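Local structure of glycoside Hydrolase (5TA0) at residues S339-W344 with G482-V487; L345-T350 with S408-F413. The protein probably hydrolyses agarose-type galactans, as a glycoside hydrolase of a human gut symbiont, and is captured here as an engineered variant with neoagarooctaose bound. All blocks are in the same frame, centred on the assembly; numbering follows the deposited sequence.

How the contacts relate
Both contacts use helix 340-358, which connects the parallel barrel strands 321-326 and 364-369, and their centres are about 10 Å apart. Contact 1 sits at the surface: the start of the helix meets a turn of the beta-sandwich part, and the chemistry mixes a tyrosine ring against a peptide with two bridging waters and charged side chains at its margin. Contact 2, further along the same helix and largely buried, is chiefly aliphatic and aromatic packing against residues 408-413. Its segments fall within the chain interval spanned by contact 1. The two also touch directly, with Asp343 OD2 probably hydrogen-bonded to Glu409 N and Pro340 packed on Glu409.

Contact 1. Residues S339-W344 with G482-V487; sequences SPYRDW and GGKDGV. With EDO (1,2-ethanediol), chain K.
Tyr341 and Asp485 bring the two backbones together, their CA atoms 5.1 Å apart, where the first turn of helix 340-358 meets the type II beta turn Gly483-Gly486. This turn joins the antiparallel strands 472-481 and 487-495 of the beta-sandwich, so the contact ties that part of the fold to a helix of the alpha/beta barrel. Tyr341 dominates: with CG anti to the backbone N (chi1 -179°), the ring lies against the turn, with Asp485 N over the centre of one face. Off-centre above the same ring, Lys484 CA makes a CH-pi contact, 4.2 Å from the centroid. The Asp485 carboxylate, turned 65° from the ring plane, brings OD1 to 3.7 Å from Tyr341 CD2. That oxygen is hydrogen-bonded to Tyr333 OH, which Lys484 NZ also contacts through a hydrogen bond. Beside this, Pro340 CB touches Val487 CG1 at 3.9 Å. Ser339 is the N-cap: its OG accepts from Arg342 N, and a water links OG to Asp485 OD1. Gly486 O lies 3.4 Å from Tyr341 CB, and a second water accepts from Tyr341 N while donating to Gly486 O at 2.7 Å.

Contact 2. Residues L345-T350 with S408-F413; sequences LRLKST and SELIKF. With EDO (1,2-ethanediol), chain O.
Leu347 packs against both Leu410 and Phe413, the three residues with most surface buried here. Its CD2 reaches Phe413 CB at 3.6 Å, its CG meets Leu410 CD2 at 4.1 Å, and CD1 rests near Glu409 O. Leu410 CD2 also touches Arg346 CB, while the far end of that arginine leads off to Phe370 O. Phe413, with CG anti to the backbone N (chi1 174°), extends its ring to Thr350, whose CG2 comes to 3.6 Å from Phe413 CE1; the two side chains cross at about a right angle. The hydroxyl of Thr350 turns back on its own helix: OG1 donates to Arg346 O at 2.9 Å from above the carbonyl plane, and the same oxygen also accepts from Thr350 N. A 1,2-ethanediol, likely a crystallisation additive, donates from O2 to Thr350 OG1 at 2.8 Å and sets its O1 over one face of the Phe413 ring. Replacing Thr350 with an alanine would probably open a gap beside Phe413 CE1 and leave Arg346 O without its hydroxyl donor. Thus the helix of a beta-alpha-beta crossover, 340-358, is packed by chain that follows the last barrel strand, 364-369, as part of the alpha/beta barrel.

Contact 1. Residues S339-W344 with G482-V487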
ATOM      1  N   SER A 339     -21.559   5.208   8.995  1.00  9.97           N
ATOM      2  CA  SER A 339     -22.544   4.900   7.964  1.00 10.17           C
ATOM      3  C   SER A 339     -22.025   3.880   6.977  1.00 10.20           C
ATOM      4  O   SER A 339     -20.810   3.798   6.733  1.00  9.40           O
ATOM      5  CB  SER A 339     -22.972   6.140   7.194  1.00 10.49           C
ATOM      6  OG  SER A 339     -21.900   6.700   6.469  1.00 11.31           O
ATOM      7  N   PRO A 340     -22.929   3.152   6.324  1.00 10.01           N
ATOM      8  CA  PRO A 340     -22.505   2.304   5.233  1.00 10.14           C
ATOM      9  C   PRO A 340     -21.804   3.092   4.131  1.00  9.88           C
ATOM     10  O   PRO A 340     -20.826   2.592   3.542  1.00  9.30           O
ATOM     11  CB  PRO A 340     -23.820   1.700   4.731  1.00 10.39           C
ATOM     12  CG  PRO A 340     -24.681   1.643   5.965  1.00 10.90           C
ATOM     13  CD  PRO A 340     -24.337   2.891   6.711  1.00 10.76           C
ATOM     14  N   TYR A 341     -22.261   4.303   3.838  1.00  9.29           N
ATOM     15  CA  TYR A 341     -21.638   5.119   2.806  1.00  9.14           C
ATOM     16  C   TYR A 341     -20.176   5.451   3.129  1.00  9.03           C
ATOM     17  O   TYR A 341     -19.285   5.389   2.243  1.00  9.25           O
ATOM     18  CB  TYR A 341     -22.425   6.405   2.559  1.00  9.35           C
ATOM     19  CG  TYR A 341     -21.839   7.260   1.481  1.00  9.32           C
ATOM     20  CD1 TYR A 341     -21.844   6.846   0.151  1.00  9.19           C
ATOM     21  CD2 TYR A 341     -21.259   8.480   1.780  1.00  9.44           C
ATOM     22  CE1 TYR A 341     -21.295   7.630  -0.845  1.00  9.82           C
ATOM     23  CE2 TYR A 341     -20.706   9.277   0.791  1.00 10.17           C
ATOM     24  CZ  TYR A 341     -20.727   8.853  -0.528  1.00 10.24           C
ATOM     25  OH  TYR A 341     -20.170   9.670  -1.483  1.00 12.47           O
ATOM     26  N   ARG A 342     -19.896   5.821   4.379  1.00  9.04           N
ATOM     27  CA  ARG A 342     -18.515   6.119   4.728  1.00  8.90           C
ATOM     28  C   ARG A 342     -17.626   4.886   4.520  1.00  8.48           C
ATOM     29  O   ARG A 342     -16.513   5.018   4.010  1.00  8.13           O
ATOM     30  CB  ARG A 342     -18.433   6.629   6.153  1.00  8.92           C
ATOM     31  CG  ARG A 342     -17.073   7.229   6.469  1.00  8.99           C
ATOM     32  CD  ARG A 342     -17.017   7.857   7.833  1.00  9.15           C
ATOM     33  NE  ARG A 342     -17.101   6.882   8.906  1.00  9.16           N
ATOM     34  CZ  ARG A 342     -17.376   7.182  10.168  1.00  9.52           C
ATOM     35  NH1 ARG A 342     -17.454   6.215  11.068  1.00  9.50           N
ATOM     36  NH2 ARG A 342     -17.601   8.435  10.543  1.00 10.11           N
ATOM     37  N   ASP A 343     -18.136   3.711   4.854  1.00  8.08           N
ATOM     38  CA  ASP A 343     -17.408   2.459   4.570  1.00  8.33           C
ATOM     39  C   ASP A 343     -17.185   2.264   3.061  1.00  8.49           C
ATOM     40  O   ASP A 343     -16.092   1.849   2.655  1.00  8.38           O
ATOM     41  CB  ASP A 343     -18.110   1.249   5.153  1.00  8.26           C
ATOM     42  CG  ASP A 343     -17.958   1.090   6.654  1.00  8.51           C
ATOM     43  OD1 ASP A 343     -17.144   1.792   7.279  1.00  8.81           O
ATOM     44  OD2 ASP A 343     -18.704   0.242   7.202  1.00  9.30           O
ATOM     45  N   TRP A 344     -18.176   2.565   2.218  1.00  8.46           N
ATOM     46  CA  TRP A 344     -18.011   2.504   0.761  1.00  8.73           C
ATOM     47  C   TRP A 344     -16.850   3.390   0.292  1.00  8.34           C
ATOM     48  O   TRP A 344     -16.017   2.984  -0.533  1.00  8.17           O
ATOM     49  CB  TRP A 344     -19.298   2.894   0.018  1.00  8.98           C
ATOM     50  CG  TRP A 344     -19.086   3.216  -1.417  1.00  9.30           C
ATOM     51  CD1 TRP A 344     -19.118   4.451  -1.999  1.00  9.26           C
ATOM     52  CD2 TRP A 344     -18.705   2.307  -2.457  1.00  9.84           C
ATOM     53  NE1 TRP A 344     -18.830   4.367  -3.329  1.00  9.77           N
ATOM     54  CE2 TRP A 344     -18.564   3.061  -3.642  1.00  9.69           C
ATOM     55  CE3 TRP A 344     -18.476   0.923  -2.506  1.00 10.13           C
ATOM     56  CZ2 TRP A 344     -18.222   2.479  -4.868  1.00 10.11           C
ATOM     57  CZ3 TRP A 344     -18.106   0.351  -3.733  1.00 10.59           C
ATOM     58  CH2 TRP A 344     -17.990   1.132  -4.888  1.00 10.40           C
ATOM     59  N   GLY A 482     -27.678   3.874  -4.688  1.00 13.70           N
ATOM     60  CA  GLY A 482     -28.341   5.071  -4.149  1.00 13.86           C
ATOM     61  C   GLY A 482     -27.548   6.348  -4.105  1.00 13.64           C
ATOM     62  O   GLY A 482     -28.003   7.334  -3.503  1.00 14.55           O
ATOM     63  N   GLY A 483     -26.371   6.384  -4.725  1.00 12.93           N
ATOM     64  CA  GLY A 483     -25.564   7.578  -4.776  1.00 12.73           C
ATOM     65  C   GLY A 483     -25.031   8.011  -3.425  1.00 12.95           C
ATOM     66  O   GLY A 483     -24.897   7.190  -2.502  1.00 12.75           O
ATOM     67  N   LYS A 484     -24.735   9.298  -3.300  1.00 13.41           N
ATOM     68  CA  LYS A 484     -24.172   9.834  -2.047  1.00 14.46           C
ATOM     69  C   LYS A 484     -25.065   9.491  -0.885  1.00 14.45           C
ATOM     70  O   LYS A 484     -26.290   9.651  -0.958  1.00 14.89           O
ATOM     71  CB  LYS A 484     -23.967  11.339  -2.151  1.00 15.42           C
ATOM     72  CG  LYS A 484     -23.271  11.978  -0.949  1.00 16.97           C
ATOM     73  CD  LYS A 484     -22.940  13.434  -1.226  1.00 19.25           C
ATOM     74  CE  LYS A 484     -22.144  14.061  -0.081  1.00 21.10           C
ATOM     75  NZ  LYS A 484     -22.958  14.244   1.147  1.00 22.82           N
ATOM     76  N   ASP A 485     -24.453   9.019   0.202  1.00 13.29           N
ATOM     77  CA  ASP A 485     -25.138   8.537   1.386  1.00 13.37           C
ATOM     78  C   ASP A 485     -25.967   7.291   1.192  1.00 12.93           C
ATOM     79  O   ASP A 485     -26.781   6.919   2.064  1.00 12.91           O
ATOM     80  CB  ASP A 485     -25.920   9.676   2.067  1.00 14.90           C
ATOM     81  CG  ASP A 485     -25.003  10.798   2.490  1.00 16.75           C
ATOM     82  OD1 ASP A 485     -23.980  10.530   3.164  1.00 17.62           O
ATOM     83  OD2 ASP A 485     -25.252  11.948   2.114  1.00 20.15           O
ATOM     84  N   GLY A 486     -25.676   6.574   0.105  1.00 12.40           N
ATOM     85  CA  GLY A 486     -26.287   5.287  -0.172  1.00 12.70           C
ATOM     86  C   GLY A 486     -25.615   4.131   0.554  1.00 12.22           C
ATOM     87  O   GLY A 486     -24.948   4.329   1.581  1.00 11.85           O
ATOM     88  N   VAL A 487     -25.741   2.918   0.009  1.00 11.89           N
ATOM     89  CA  VAL A 487     -25.136   1.734   0.644  1.00 12.08           C
ATOM     90  C   VAL A 487     -24.333   0.908  -0.347  1.00 11.64           C
ATOM     91  O   VAL A 487     -24.688   0.805  -1.524  1.00 11.58           O
ATOM     92  CB  VAL A 487     -26.185   0.834   1.305  1.00 12.62           C
ATOM     93  CG1 VAL A 487     -26.948   1.603   2.383  1.00 13.16           C
ATOM     94  CG2 VAL A 487     -27.134   0.215   0.290  1.00 13.04           C
TER
HETATM   95  C1  EDO K 708     -26.830  11.595  -6.274  1.00 23.69           C
HETATM   96  O1  EDO K 708     -27.482  10.441  -5.725  1.00 23.86           O
HETATM   97  C2  EDO K 708     -25.445  11.206  -6.767  1.00 25.62           C
HETATM   98  O2  EDO K 708     -24.630  11.009  -5.615  1.00 24.49           O
HETATM   99  O   HOH W   1     -23.858   8.781   5.230  1.00 22.65           O
HETATM  100  O   HOH W   2     -25.189   4.982   4.228  1.00 13.48           O

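Contact 2. Residues L345-T350 with S408-F413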
ATOM      1  N   LEU A 345     -16.745   4.587   0.861  1.00  8.12           N
ATOM      2  CA  LEU A 345     -15.647   5.484   0.494  1.00  8.33           C
ATOM      3  C   LEU A 345     -14.301   4.819   0.733  1.00  8.24           C
ATOM      4  O   LEU A 345     -13.413   4.935  -0.090  1.00  8.47           O
ATOM      5  CB  LEU A 345     -15.725   6.816   1.233  1.00  9.18           C
ATOM      6  CG  LEU A 345     -16.952   7.682   0.897  1.00  9.42           C
ATOM      7  CD1 LEU A 345     -16.870   8.946   1.727  1.00 10.27           C
ATOM      8  CD2 LEU A 345     -17.053   8.035  -0.578  1.00  9.82           C
ATOM      9  N   ARG A 346     -14.203   4.083   1.829  1.00  7.93           N
ATOM     10  CA  ARG A 346     -12.965   3.339   2.124  1.00  7.99           C
ATOM     11  C   ARG A 346     -12.807   2.141   1.180  1.00  7.83           C
ATOM     12  O   ARG A 346     -11.702   1.893   0.656  1.00  7.90           O
ATOM     13  CB  ARG A 346     -12.973   2.870   3.577  1.00  8.55           C
ATOM     14  CG  ARG A 346     -13.105   3.999   4.593  1.00  9.77           C
ATOM     15  CD  ARG A 346     -12.914   3.450   5.996  1.00 10.37           C
ATOM     16  NE  ARG A 346     -11.504   3.209   6.235  1.00 11.88           N
ATOM     17  CZ  ARG A 346     -10.620   4.170   6.509  1.00 12.04           C
ATOM     18  NH1 ARG A 346      -9.329   3.888   6.651  1.00 12.61           N
ATOM     19  NH2 ARG A 346     -11.008   5.430   6.677  1.00 13.00           N
ATOM     20  N   LEU A 347     -13.879   1.404   0.980  1.00  7.50           N
ATOM     21  CA  LEU A 347     -13.849   0.199   0.127  1.00  7.58           C
ATOM     22  C   LEU A 347     -13.311   0.498  -1.263  1.00  7.94           C
ATOM     23  O   LEU A 347     -12.459  -0.237  -1.816  1.00  8.03           O
ATOM     24  CB  LEU A 347     -15.237  -0.459   0.026  1.00  7.67           C
ATOM     25  CG  LEU A 347     -15.684  -1.214   1.269  1.00  8.06           C
ATOM     26  CD1 LEU A 347     -17.178  -1.476   1.199  1.00  8.25           C
ATOM     27  CD2 LEU A 347     -14.908  -2.513   1.446  1.00  7.92           C
ATOM     28  N   LYS A 348     -13.837   1.543  -1.901  1.00  8.04           N
ATOM     29  CA  LYS A 348     -13.474   1.774  -3.313  1.00  8.82           C
ATOM     30  C   LYS A 348     -12.019   2.177  -3.460  1.00  8.27           C
ATOM     31  O   LYS A 348     -11.367   1.816  -4.432  1.00  8.80           O
ATOM     32  CB  LYS A 348     -14.432   2.758  -4.002  1.00  9.33           C
ATOM     33  CG  LYS A 348     -14.373   4.183  -3.527  1.00  9.97           C
ATOM     34  CD  LYS A 348     -15.475   5.020  -4.180  1.00 10.76           C
ATOM     35  CE  LYS A 348     -15.584   6.430  -3.645  1.00 11.27           C
ATOM     36  NZ  LYS A 348     -14.523   7.334  -4.167  1.00 10.81           N
ATOM     37  N   SER A 349     -11.490   2.925  -2.482  1.00  7.54           N
ATOM     38  CA  SER A 349     -10.067   3.255  -2.489  1.00  7.79           C
ATOM     39  C   SER A 349      -9.216   2.015  -2.240  1.00  7.53           C
ATOM     40  O   SER A 349      -8.184   1.845  -2.893  1.00  7.46           O
ATOM     41  CB  SER A 349      -9.767   4.334  -1.455  1.00  7.96           C
ATOM     42  OG  SER A 349     -10.241   5.599  -1.916  1.00  8.28           O
ATOM     43  N   THR A 350      -9.652   1.170  -1.319  1.00  7.37           N
ATOM     44  CA  THR A 350      -8.910  -0.044  -1.022  1.00  7.58           C
ATOM     45  C   THR A 350      -8.752  -0.930  -2.241  1.00  7.79           C
ATOM     46  O   THR A 350      -7.629  -1.372  -2.551  1.00  7.69           O
ATOM     47  CB  THR A 350      -9.564  -0.856   0.104  1.00  7.94           C
ATOM     48  OG1 THR A 350      -9.686  -0.038   1.263  1.00  8.94           O
ATOM     49  CG2 THR A 350      -8.677  -2.046   0.461  1.00  8.40           C
ATOM     50  N   SER A 408     -19.127  -4.282  10.169  1.00  9.49           N
ATOM     51  CA  SER A 408     -19.351  -3.097   9.367  1.00  9.18           C
ATOM     52  C   SER A 408     -19.418  -3.500   7.899  1.00  9.19           C
ATOM     53  O   SER A 408     -19.274  -4.687   7.566  1.00  9.59           O
ATOM     54  CB  SER A 408     -18.238  -2.091   9.576  1.00  9.25           C
ATOM     55  OG  SER A 408     -17.052  -2.528   8.888  1.00  8.60           O
ATOM     56  N   GLU A 409     -19.554  -2.539   6.988  1.00  9.19           N
ATOM     57  CA  GLU A 409     -19.549  -2.879   5.579  1.00  9.98           C
ATOM     58  C   GLU A 409     -18.147  -3.209   5.068  1.00  9.30           C
ATOM     59  O   GLU A 409     -18.026  -3.739   3.972  1.00  9.33           O
ATOM     60  CB  GLU A 409     -20.181  -1.784   4.723  1.00 11.52           C
ATOM     61  CG  GLU A 409     -21.639  -1.489   5.106  1.00 13.15           C
ATOM     62  CD  GLU A 409     -22.491  -2.730   5.050  1.00 15.83           C
ATOM     63  OE1 GLU A 409     -22.509  -3.386   3.994  1.00 16.60           O
ATOM     64  OE2 GLU A 409     -23.074  -3.134   6.088  1.00 20.37           O
ATOM     65  N   LEU A 410     -17.112  -2.956   5.871  1.00  8.98           N
ATOM     66  CA  LEU A 410     -15.757  -3.300   5.415  1.00  8.95           C
ATOM     67  C   LEU A 410     -15.557  -4.806   5.254  1.00  9.44           C
ATOM     68  O   LEU A 410     -14.660  -5.232   4.507  1.00  8.87           O
ATOM     69  CB  LEU A 410     -14.708  -2.693   6.354  1.00  9.10           C
ATOM     70  CG  LEU A 410     -14.759  -1.166   6.529  1.00  9.29           C
ATOM     71  CD1 LEU A 410     -13.643  -0.658   7.423  1.00  9.52           C
ATOM     72  CD2 LEU A 410     -14.738  -0.416   5.205  1.00  9.37           C
ATOM     73  N   ILE A 411     -16.414  -5.630   5.862  1.00  8.93           N
ATOM     74  CA  ILE A 411     -16.332  -7.075   5.638  1.00  9.12           C
ATOM     75  C   ILE A 411     -16.530  -7.429   4.167  1.00  8.65           C
ATOM     76  O   ILE A 411     -16.049  -8.468   3.695  1.00  9.15           O
ATOM     77  CB  ILE A 411     -17.322  -7.860   6.543  1.00  9.44           C
ATOM     78  CG1 ILE A 411     -16.990  -9.355   6.596  1.00  9.82           C
ATOM     79  CG2 ILE A 411     -18.786  -7.699   6.097  1.00  9.58           C
ATOM     80  CD1 ILE A 411     -15.608  -9.707   7.107  1.00 10.23           C
ATOM     81  N   LYS A 412     -17.236  -6.582   3.429  1.00  8.94           N
ATOM     82  CA  LYS A 412     -17.493  -6.847   2.010  1.00  9.29           C
ATOM     83  C   LYS A 412     -16.205  -6.938   1.196  1.00  9.06           C
ATOM     84  O   LYS A 412     -16.174  -7.638   0.190  1.00  9.50           O
ATOM     85  CB  LYS A 412     -18.451  -5.823   1.395  1.00  9.87           C
ATOM     86  CG  LYS A 412     -19.887  -6.027   1.846  1.00 10.37           C
ATOM     87  CD  LYS A 412     -20.803  -4.938   1.335  1.00 11.09           C
ATOM     88  CE  LYS A 412     -22.265  -5.346   1.357  1.00 11.68           C
ATOM     89  NZ  LYS A 412     -22.789  -5.698   2.680  1.00 12.09           N
ATOM     90  N   PHE A 413     -15.143  -6.245   1.618  1.00  8.76           N
ATOM     91  CA  PHE A 413     -13.839  -6.412   0.952  1.00  8.29           C
ATOM     92  C   PHE A 413     -13.348  -7.863   1.045  1.00  7.84           C
ATOM     93  O   PHE A 413     -12.924  -8.441   0.062  1.00  7.74           O
ATOM     94  CB  PHE A 413     -12.804  -5.470   1.574  1.00  8.50           C
ATOM     95  CG  PHE A 413     -11.401  -5.677   1.061  1.00  9.08           C
ATOM     96  CD1 PHE A 413     -10.972  -5.113  -0.126  1.00  9.16           C
ATOM     97  CD2 PHE A 413     -10.510  -6.455   1.773  1.00  9.65           C
ATOM     98  CE1 PHE A 413      -9.697  -5.339  -0.594  1.00  9.82           C
ATOM     99  CE2 PHE A 413      -9.216  -6.674   1.315  1.00 10.05           C
ATOM    100  CZ  PHE A 413      -8.817  -6.108   0.134  1.00  9.71           C
TER
HETATM  101  C1  EDO O 712     -10.878  -3.200   4.441  1.00 21.36           C
HETATM  102  O1  EDO O 712      -9.954  -3.843   3.614  1.00 20.26           O
HETATM  103  C2  EDO O 712     -11.593  -2.254   3.508  1.00 20.45           C
HETATM  104  O2  EDO O 712     -10.866  -1.034   3.603  1.00 18.30           O